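Long-range contacts in putative histidinol-phosphate aminotransferase (Burkholderia pseudomallei, PDB 3P1T), which probably catalyses the pyridoxal-phosphate-dependent transfer of an amino group from L-histidinol phosphate to 2-oxoglutarate, a step of histidine biosynthesis: residues A22-P27 with H312-I317; D170-D175 with F196-G201. All coordinates share one frame; numbering follows the deposited sequence.

Overall arrangement
The two contacts build adjoining walls of one pocket, their centres about 13 Å apart. Contact 2 is nested inside the chain loop that contact 1 closes. Asn-24 bridges them: its ND2 lies 2.8 Å from Tyr-173 OH, a probable hydrogen bond, while its carbonyl O packs against CD of Lys-198 at 3.2 Å. Asn-26 also packs on Lys-198 and Ser-199. A tartrate, probably from the crystallisation liquor, sits where the walls meet. The guanidinium of Arg-314 and the carbonyl O of Phe-23, both of contact 1, hydrogen-bond to it, as does NZ of Lys-198 of contact 2. Both contacts reach the second subunit, as in dimeric fold-type I aminotransferases, whose active sites lie at the subunit interface.

Contact 1 of 2, residues A22-P27 with H312-I317; sequences AFNENP and HIRISI. With TLA (L(+)-tartaric acid), chain F.
One wall of the probable active-site pocket lies where Arg-314 and Ser-316, on inner strand 312-316 of the smaller sheet, meet Ala-22 and Asn-24 of the loop that follows strand 19-20. The Arg-314 chain leaves the strand with CG anti to the backbone N (chi1 -168°) and bends at chi3, bringing the guanidinium up to the loop. Its NH2 makes a weak, bent hydrogen bond to Ala-22 O at 2.7 Å. Asn-24 crosses the arginine at about a right angle and sets ND2 over the centre of one guanidinium face, 3.3 Å from CZ, with the two planes 44° apart. The other branch of the amide turns to the strand: Ser-316 OG donates to Asn-24 OD1 at 2.7 Å, tilted 31° from the carbonyl plane.

In aminotransferases of fold type I, an arginine of the small domain commonly receives the carboxylate of an amino- or oxo-acid substrate; the tartrate is consistent with such a role for Arg-314, which would suit 2-oxoglutarate or glutamate. NH1 donates to tartrate O41 at 2.6 Å and NH2 weakly to O4 of the same carboxylate, while the ligand's O3 hydroxyl donates to Phe-23 O at 2.9 Å. Asn-146 OD1 also accepts from NH1, and Phe-279 makes a cation-pi contact with the guanidinium. Glu-25 of the same loop forms a salt bridge with Arg-47 of the second subunit.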
ATOM      1  N   ALA A  22      -3.240 -15.797 -18.906  1.00 43.58           N
ATOM      2  CA  ALA A  22      -3.971 -14.555 -19.174  1.00 42.74           C
ATOM      3  C   ALA A  22      -3.437 -13.321 -18.425  1.00 46.01           C
ATOM      4  O   ALA A  22      -3.773 -12.212 -18.849  1.00 45.43           O
ATOM      5  CB  ALA A  22      -5.436 -14.746 -18.796  1.00 43.33           C
ATOM      6  N   PHE A  23      -2.670 -13.481 -17.309  1.00 42.33           N
ATOM      7  CA  PHE A  23      -2.259 -12.306 -16.518  1.00 40.86           C
ATOM      8  C   PHE A  23      -0.749 -12.081 -16.455  1.00 46.33           C
ATOM      9  O   PHE A  23      -0.311 -11.243 -15.657  1.00 46.17           O
ATOM     10  CB  PHE A  23      -2.789 -12.403 -15.084  1.00 41.67           C
ATOM     11  CG  PHE A  23      -4.286 -12.491 -15.055  1.00 43.13           C
ATOM     12  CD1 PHE A  23      -5.066 -11.386 -15.367  1.00 45.91           C
ATOM     13  CD2 PHE A  23      -4.922 -13.690 -14.763  1.00 45.45           C
ATOM     14  CE1 PHE A  23      -6.457 -11.483 -15.405  1.00 45.99           C
ATOM     15  CE2 PHE A  23      -6.317 -13.776 -14.772  1.00 47.37           C
ATOM     16  CZ  PHE A  23      -7.071 -12.673 -15.098  1.00 44.54           C
ATOM     17  N   ASN A  24       0.033 -12.747 -17.332  1.00 43.80           N
ATOM     18  CA  ASN A  24       1.490 -12.574 -17.450  1.00 44.15           C
ATOM     19  C   ASN A  24       2.196 -12.846 -16.112  1.00 48.74           C
ATOM     20  O   ASN A  24       3.207 -12.201 -15.804  1.00 50.37           O
ATOM     21  CB  ASN A  24       1.845 -11.147 -17.955  1.00 43.25           C
ATOM     22  CG  ASN A  24       1.319 -10.816 -19.323  1.00 52.22           C
ATOM     23  OD1 ASN A  24       1.142 -11.683 -20.195  1.00 52.81           O
ATOM     24  ND2 ASN A  24       1.090  -9.541 -19.550  1.00 32.39           N
ATOM     25  N   GLU A  25       1.680 -13.811 -15.333  1.00 42.74           N
ATOM     26  CA  GLU A  25       2.274 -14.146 -14.041  1.00 42.28           C
ATOM     27  C   GLU A  25       3.500 -15.050 -14.224  1.00 47.98           C
ATOM     28  O   GLU A  25       3.625 -15.738 -15.250  1.00 49.41           O
ATOM     29  CB  GLU A  25       1.228 -14.837 -13.140  1.00 43.48           C
ATOM     30  CG  GLU A  25       0.054 -13.955 -12.719  1.00 45.09           C
ATOM     31  CD  GLU A  25      -1.214 -14.692 -12.330  1.00 56.49           C
ATOM     32  OE1 GLU A  25      -1.577 -15.666 -13.028  1.00 54.11           O
ATOM     33  OE2 GLU A  25      -1.886 -14.253 -11.370  1.00 52.80           O
ATOM     34  N   ASN A  26       4.416 -15.042 -13.236  1.00 44.20           N
ATOM     35  CA  ASN A  26       5.569 -15.957 -13.232  1.00 44.04           C
ATOM     36  C   ASN A  26       4.997 -17.343 -12.903  1.00 46.94           C
ATOM     37  O   ASN A  26       4.339 -17.460 -11.865  1.00 45.48           O
ATOM     38  CB  ASN A  26       6.658 -15.486 -12.257  1.00 39.41           C
ATOM     39  CG  ASN A  26       7.879 -16.360 -12.203  1.00 53.88           C
ATOM     40  OD1 ASN A  26       7.808 -17.589 -12.170  1.00 51.56           O
ATOM     41  ND2 ASN A  26       9.036 -15.743 -12.108  1.00 45.94           N
ATOM     42  N   PRO A  27       5.123 -18.367 -13.793  1.00 44.13           N
ATOM     43  CA  PRO A  27       4.434 -19.647 -13.544  1.00 44.26           C
ATOM     44  C   PRO A  27       5.185 -20.607 -12.627  1.00 50.93           C
ATOM     45  O   PRO A  27       4.620 -21.642 -12.243  1.00 52.07           O
ATOM     46  CB  PRO A  27       4.337 -20.248 -14.944  1.00 46.43           C
ATOM     47  CG  PRO A  27       5.552 -19.765 -15.634  1.00 50.74           C
ATOM     48  CD  PRO A  27       5.801 -18.379 -15.108  1.00 45.96           C
ATOM     49  N   HIS A 312      -8.154  -9.696 -31.158  1.00 51.71           N
ATOM     50  CA  HIS A 312      -6.789 -10.087 -30.822  1.00 50.07           C
ATOM     51  C   HIS A 312      -6.802 -10.769 -29.474  1.00 51.68           C
ATOM     52  O   HIS A 312      -7.655 -10.444 -28.639  1.00 52.05           O
ATOM     53  CB  HIS A 312      -5.827  -8.886 -30.802  1.00 49.92           C
ATOM     54  CG  HIS A 312      -5.395  -8.374 -32.136  1.00 53.98           C
ATOM     55  ND1 HIS A 312      -6.135  -7.431 -32.816  1.00 56.16           N
ATOM     56  CD2 HIS A 312      -4.255  -8.620 -32.828  1.00 56.05           C
ATOM     57  CE1 HIS A 312      -5.453  -7.173 -33.923  1.00 56.18           C
ATOM     58  NE2 HIS A 312      -4.314  -7.864 -33.972  1.00 56.48           N
ATOM     59  N   ILE A 313      -5.872 -11.692 -29.236  1.00 45.18           N
ATOM     60  CA  ILE A 313      -5.747 -12.329 -27.928  1.00 43.33           C
ATOM     61  C   ILE A 313      -4.283 -12.228 -27.499  1.00 46.07           C
ATOM     62  O   ILE A 313      -3.382 -12.293 -28.333  1.00 46.83           O
ATOM     63  CB  ILE A 313      -6.286 -13.793 -27.831  1.00 46.80           C
ATOM     64  CG1 ILE A 313      -5.684 -14.714 -28.927  1.00 47.72           C
ATOM     65  CG2 ILE A 313      -7.823 -13.813 -27.838  1.00 47.74           C
ATOM     66  CD1 ILE A 313      -5.915 -16.184 -28.756  1.00 51.43           C
ATOM     67  N   ARG A 314      -4.059 -12.016 -26.207  1.00 40.68           N
ATOM     68  CA  ARG A 314      -2.729 -11.956 -25.621  1.00 39.52           C
ATOM     69  C   ARG A 314      -2.540 -13.235 -24.841  1.00 43.84           C
ATOM     70  O   ARG A 314      -3.237 -13.473 -23.851  1.00 42.70           O
ATOM     71  CB  ARG A 314      -2.541 -10.690 -24.750  1.00 37.17           C
ATOM     72  CG  ARG A 314      -1.087 -10.440 -24.346  1.00 41.62           C
ATOM     73  CD  ARG A 314      -0.965  -9.500 -23.162  1.00 42.92           C
ATOM     74  NE  ARG A 314      -1.497 -10.126 -21.955  1.00 36.50           N
ATOM     75  CZ  ARG A 314      -1.953  -9.463 -20.908  1.00 49.02           C
ATOM     76  NH1 ARG A 314      -1.953  -8.139 -20.903  1.00 43.66           N
ATOM     77  NH2 ARG A 314      -2.439 -10.117 -19.863  1.00 38.08           N
ATOM     78  N   ILE A 315      -1.664 -14.102 -25.344  1.00 41.67           N
ATOM     79  CA  ILE A 315      -1.372 -15.401 -24.732  1.00 40.87           C
ATOM     80  C   ILE A 315      -0.086 -15.295 -23.915  1.00 46.03           C
ATOM     81  O   ILE A 315       0.970 -14.996 -24.485  1.00 45.68           O
ATOM     82  CB  ILE A 315      -1.261 -16.510 -25.825  1.00 43.83           C
ATOM     83  CG1 ILE A 315      -2.512 -16.554 -26.736  1.00 43.32           C
ATOM     84  CG2 ILE A 315      -0.961 -17.862 -25.165  1.00 44.70           C
ATOM     85  CD1 ILE A 315      -2.410 -17.488 -27.929  1.00 53.85           C
ATOM     86  N   SER A 316      -0.154 -15.552 -22.601  1.00 43.25           N
ATOM     87  CA  SER A 316       1.061 -15.535 -21.780  1.00 42.78           C
ATOM     88  C   SER A 316       1.885 -16.813 -22.022  1.00 48.66           C
ATOM     89  O   SER A 316       1.356 -17.814 -22.531  1.00 50.61           O
ATOM     90  CB  SER A 316       0.719 -15.387 -20.303  1.00 44.14           C
ATOM     91  OG  SER A 316       0.020 -14.176 -20.082  1.00 51.25           O
ATOM     92  N   ILE A 317       3.191 -16.754 -21.719  1.00 43.54           N
ATOM     93  CA  ILE A 317       4.084 -17.903 -21.857  1.00 43.08           C
ATOM     94  C   ILE A 317       4.290 -18.472 -20.451  1.00 48.29           C
ATOM     95  O   ILE A 317       4.882 -17.796 -19.592  1.00 47.18           O
ATOM     96  CB  ILE A 317       5.411 -17.517 -22.574  1.00 44.74           C
ATOM     97  CG1 ILE A 317       5.176 -16.844 -23.951  1.00 43.97           C
ATOM     98  CG2 ILE A 317       6.376 -18.678 -22.647  1.00 43.90           C
ATOM     99  CD1 ILE A 317       4.344 -17.617 -24.986  1.00 41.32           C
TER
HETATM  100  O1  TLA F 343       1.168  -5.531 -14.930  1.00 80.56           O
HETATM  101  C1  TLA F 343       0.434  -5.718 -15.889  1.00 77.72           C
HETATM  102  C2  TLA F 343      -1.186  -5.956 -15.762  1.00 74.93           C
HETATM  103  O2  TLA F 343      -2.123  -5.537 -14.546  1.00 73.77           O
HETATM  104  C3  TLA F 343      -1.371  -7.566 -16.074  1.00 73.09           C
HETATM  105  O3  TLA F 343      -1.451  -8.629 -14.909  1.00 74.88           O
HETATM  106  C4  TLA F 343      -2.392  -7.686 -17.345  1.00 69.56           C
HETATM  107  O4  TLA F 343      -3.354  -8.580 -17.003  1.00 68.10           O
HETATM  108  O41 TLA F 343      -2.239  -6.885 -18.610  1.00 68.57           O

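Contact 2 of 2, residues D170-D175 with F196-G201; sequences DETYVD and FSKSYG
Asp-175 OD2 is gripped from two directions, by the hydroxyl of Ser-199 across the contact and by NE of Arg-247 in a salt bridge. Ser-199 OG donates to it at 2.6 Å, reaching the anti side of the oxygen from 29° out of the carboxylate plane. The hydroxyl gets there by standing between the backbone N and carbonyl carbon of its own residue (chi1 39°). CE1 of Tyr-200 borders the same carboxylate oxygen at 3.7 Å, while the tyrosine's OH is bonded to His-63.

The other half of the contact is van der Waals packing. The Lys-198 chain, bent at chi2, passes obliquely by Thr-172 and Tyr-173: its CE lies 3.8 Å from Thr-172 CG2 and 3.5 Å from Tyr-173 OH, a hydroxyl hydrogen-bonded to Asn-24 ND2. That threonine methyl also rests on one face of the Tyr-173 ring, offset toward the rim, so lysine, methyl and ring form one cluster. Asp-170 OD1 accepts from Thr-172 N, closing an Asx turn, and also from Thr-172 OG1 on its syn lone pair (2.5 Å); the two bonds hold the threonine.

The SFSK sequence is consistent with Lys-198 being the lysine that, in related aminotransferases, forms the Schiff base with the cofactor. Here its NZ is hydrogen-bonded to Tyr-48 OH of the second subunit and to the tartrate. The two segments leave the C-terminal ends of the neighbouring parallel strands 166-170 and 190-195 of the large sheet, with helix 244-267 packed against Asp-175 and Tyr-200 and helix 231-241 against Phe-196.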
ATOM      1  N   ASP A 170       7.776   2.920 -18.586  1.00 34.08           N
ATOM      2  CA  ASP A 170       7.357   1.798 -17.754  1.00 33.10           C
ATOM      3  C   ASP A 170       8.020   0.528 -18.312  1.00 36.13           C
ATOM      4  O   ASP A 170       7.579  -0.021 -19.322  1.00 35.27           O
ATOM      5  CB  ASP A 170       5.809   1.718 -17.714  1.00 33.71           C
ATOM      6  CG  ASP A 170       5.187   0.516 -17.034  1.00 37.31           C
ATOM      7  OD1 ASP A 170       5.933  -0.421 -16.672  1.00 37.75           O
ATOM      8  OD2 ASP A 170       3.953   0.505 -16.872  1.00 40.06           O
ATOM      9  N   GLU A 171       9.099   0.091 -17.649  1.00 33.51           N
ATOM     10  CA  GLU A 171       9.891  -1.059 -18.078  1.00 34.15           C
ATOM     11  C   GLU A 171       9.487  -2.357 -17.341  1.00 39.42           C
ATOM     12  O   GLU A 171      10.350  -3.181 -17.057  1.00 37.98           O
ATOM     13  CB  GLU A 171      11.384  -0.777 -17.885  1.00 35.97           C
ATOM     14  CG  GLU A 171      11.970   0.087 -19.000  1.00 47.21           C
ATOM     15  CD  GLU A 171      13.484   0.214 -19.051  1.00 63.98           C
ATOM     16  OE1 GLU A 171      14.132   0.132 -17.982  1.00 43.97           O
ATOM     17  OE2 GLU A 171      14.020   0.439 -20.161  1.00 60.49           O
ATOM     18  N   THR A 172       8.154  -2.579 -17.133  1.00 37.30           N
ATOM     19  CA  THR A 172       7.600  -3.774 -16.479  1.00 36.74           C
ATOM     20  C   THR A 172       8.090  -5.066 -17.165  1.00 42.01           C
ATOM     21  O   THR A 172       8.407  -6.047 -16.470  1.00 42.97           O
ATOM     22  CB  THR A 172       6.053  -3.720 -16.476  1.00 42.21           C
ATOM     23  OG1 THR A 172       5.624  -2.692 -15.590  1.00 45.78           O
ATOM     24  CG2 THR A 172       5.399  -5.029 -16.036  1.00 39.92           C
ATOM     25  N   TYR A 173       8.166  -5.069 -18.507  1.00 38.42           N
ATOM     26  CA  TYR A 173       8.510  -6.299 -19.222  1.00 38.94           C
ATOM     27  C   TYR A 173       9.959  -6.324 -19.749  1.00 42.44           C
ATOM     28  O   TYR A 173      10.277  -7.221 -20.526  1.00 43.73           O
ATOM     29  CB  TYR A 173       7.517  -6.509 -20.396  1.00 40.06           C
ATOM     30  CG  TYR A 173       6.104  -6.753 -19.901  1.00 41.08           C
ATOM     31  CD1 TYR A 173       5.725  -7.992 -19.383  1.00 43.07           C
ATOM     32  CD2 TYR A 173       5.183  -5.713 -19.831  1.00 41.04           C
ATOM     33  CE1 TYR A 173       4.462  -8.188 -18.818  1.00 44.30           C
ATOM     34  CE2 TYR A 173       3.903  -5.911 -19.311  1.00 40.89           C
ATOM     35  CZ  TYR A 173       3.549  -7.147 -18.800  1.00 48.95           C
ATOM     36  OH  TYR A 173       2.284  -7.347 -18.300  1.00 51.76           O
ATOM     37  N   VAL A 174      10.842  -5.417 -19.291  1.00 38.23           N
ATOM     38  CA  VAL A 174      12.233  -5.318 -19.769  1.00 39.25           C
ATOM     39  C   VAL A 174      13.040  -6.635 -19.548  1.00 46.07           C
ATOM     40  O   VAL A 174      13.932  -6.916 -20.345  1.00 48.36           O
ATOM     41  CB  VAL A 174      12.987  -4.128 -19.117  1.00 42.69           C
ATOM     42  CG1 VAL A 174      13.303  -4.392 -17.640  1.00 42.55           C
ATOM     43  CG2 VAL A 174      14.260  -3.780 -19.887  1.00 42.76           C
ATOM     44  N   ASP A 175      12.740  -7.434 -18.507  1.00 42.05           N
ATOM     45  CA  ASP A 175      13.524  -8.646 -18.225  1.00 42.40           C
ATOM     46  C   ASP A 175      13.371  -9.755 -19.330  1.00 45.32           C
ATOM     47  O   ASP A 175      14.213 -10.657 -19.408  1.00 44.55           O
ATOM     48  CB  ASP A 175      13.169  -9.213 -16.849  1.00 44.08           C
ATOM     49  CG  ASP A 175      13.993  -8.637 -15.689  1.00 58.58           C
ATOM     50  OD1 ASP A 175      14.860  -7.747 -15.942  1.00 59.00           O
ATOM     51  OD2 ASP A 175      13.824  -9.122 -14.543  1.00 63.60           O
ATOM     52  N   PHE A 196       8.103  -5.720  -9.809  1.00 34.58           N
ATOM     53  CA  PHE A 196       8.606  -6.957  -9.212  1.00 34.48           C
ATOM     54  C   PHE A 196       7.560  -8.066  -9.385  1.00 40.52           C
ATOM     55  O   PHE A 196       7.710  -9.162  -8.831  1.00 41.75           O
ATOM     56  CB  PHE A 196       8.987  -6.761  -7.720  1.00 36.02           C
ATOM     57  CG  PHE A 196      10.081  -5.735  -7.503  1.00 36.89           C
ATOM     58  CD1 PHE A 196      11.401  -6.008  -7.868  1.00 40.14           C
ATOM     59  CD2 PHE A 196       9.789  -4.487  -6.978  1.00 37.45           C
ATOM     60  CE1 PHE A 196      12.398  -5.038  -7.736  1.00 41.09           C
ATOM     61  CE2 PHE A 196      10.792  -3.523  -6.831  1.00 40.85           C
ATOM     62  CZ  PHE A 196      12.090  -3.804  -7.210  1.00 39.68           C
ATOM     63  N   SER A 197       6.527  -7.793 -10.197  1.00 37.18           N
ATOM     64  CA  SER A 197       5.388  -8.686 -10.406  1.00 37.52           C
ATOM     65  C   SER A 197       5.650  -9.833 -11.412  1.00 44.58           C
ATOM     66  O   SER A 197       4.996 -10.888 -11.311  1.00 44.70           O
ATOM     67  CB  SER A 197       4.176  -7.889 -10.893  1.00 38.63           C
ATOM     68  OG  SER A 197       3.638  -7.044  -9.887  1.00 41.89           O
ATOM     69  N   LYS A 198       6.576  -9.649 -12.376  1.00 41.83           N
ATOM     70  CA  LYS A 198       6.743 -10.662 -13.417  1.00 41.53           C
ATOM     71  C   LYS A 198       7.955 -11.531 -13.114  1.00 46.59           C
ATOM     72  O   LYS A 198       7.842 -12.424 -12.283  1.00 47.98           O
ATOM     73  CB  LYS A 198       6.843 -10.010 -14.821  1.00 43.52           C
ATOM     74  CG  LYS A 198       5.808  -8.906 -15.110  1.00 47.84           C
ATOM     75  CD  LYS A 198       4.341  -9.314 -14.883  1.00 48.47           C
ATOM     76  CE  LYS A 198       3.399  -8.159 -15.071  1.00 45.32           C
ATOM     77  NZ  LYS A 198       2.055  -8.495 -14.551  1.00 42.80           N
ATOM     78  N   SER A 199       9.096 -11.278 -13.765  1.00 42.14           N
ATOM     79  CA  SER A 199      10.345 -12.013 -13.607  1.00 42.12           C
ATOM     80  C   SER A 199      10.718 -12.282 -12.141  1.00 45.34           C
ATOM     81  O   SER A 199      11.262 -13.355 -11.863  1.00 46.86           O
ATOM     82  CB  SER A 199      11.470 -11.231 -14.266  1.00 46.09           C
ATOM     83  OG  SER A 199      11.322  -9.837 -14.043  1.00 55.62           O
ATOM     84  N   TYR A 200      10.439 -11.321 -11.213  1.00 38.58           N
ATOM     85  CA  TYR A 200      10.772 -11.427  -9.787  1.00 37.37           C
ATOM     86  C   TYR A 200       9.743 -12.276  -9.004  1.00 41.81           C
ATOM     87  O   TYR A 200      10.028 -12.665  -7.869  1.00 41.86           O
ATOM     88  CB  TYR A 200      10.891 -10.036  -9.151  1.00 36.78           C
ATOM     89  CG  TYR A 200      12.138  -9.290  -9.568  1.00 37.50           C
ATOM     90  CD1 TYR A 200      12.161  -8.523 -10.732  1.00 37.81           C
ATOM     91  CD2 TYR A 200      13.298  -9.327  -8.782  1.00 39.17           C
ATOM     92  CE1 TYR A 200      13.304  -7.814 -11.109  1.00 37.31           C
ATOM     93  CE2 TYR A 200      14.450  -8.624  -9.152  1.00 40.49           C
ATOM     94  CZ  TYR A 200      14.448  -7.867 -10.318  1.00 47.86           C
ATOM     95  OH  TYR A 200      15.576  -7.165 -10.688  1.00 49.27           O
ATOM     96  N   GLY A 201       8.588 -12.553  -9.615  1.00 37.24           N
ATOM     97  CA  GLY A 201       7.530 -13.387  -9.046  1.00 36.66           C
ATOM     98  C   GLY A 201       6.791 -12.875  -7.817  1.00 40.14           C
ATOM     99  O   GLY A 201       6.295 -13.682  -7.023  1.00 39.46           O
TER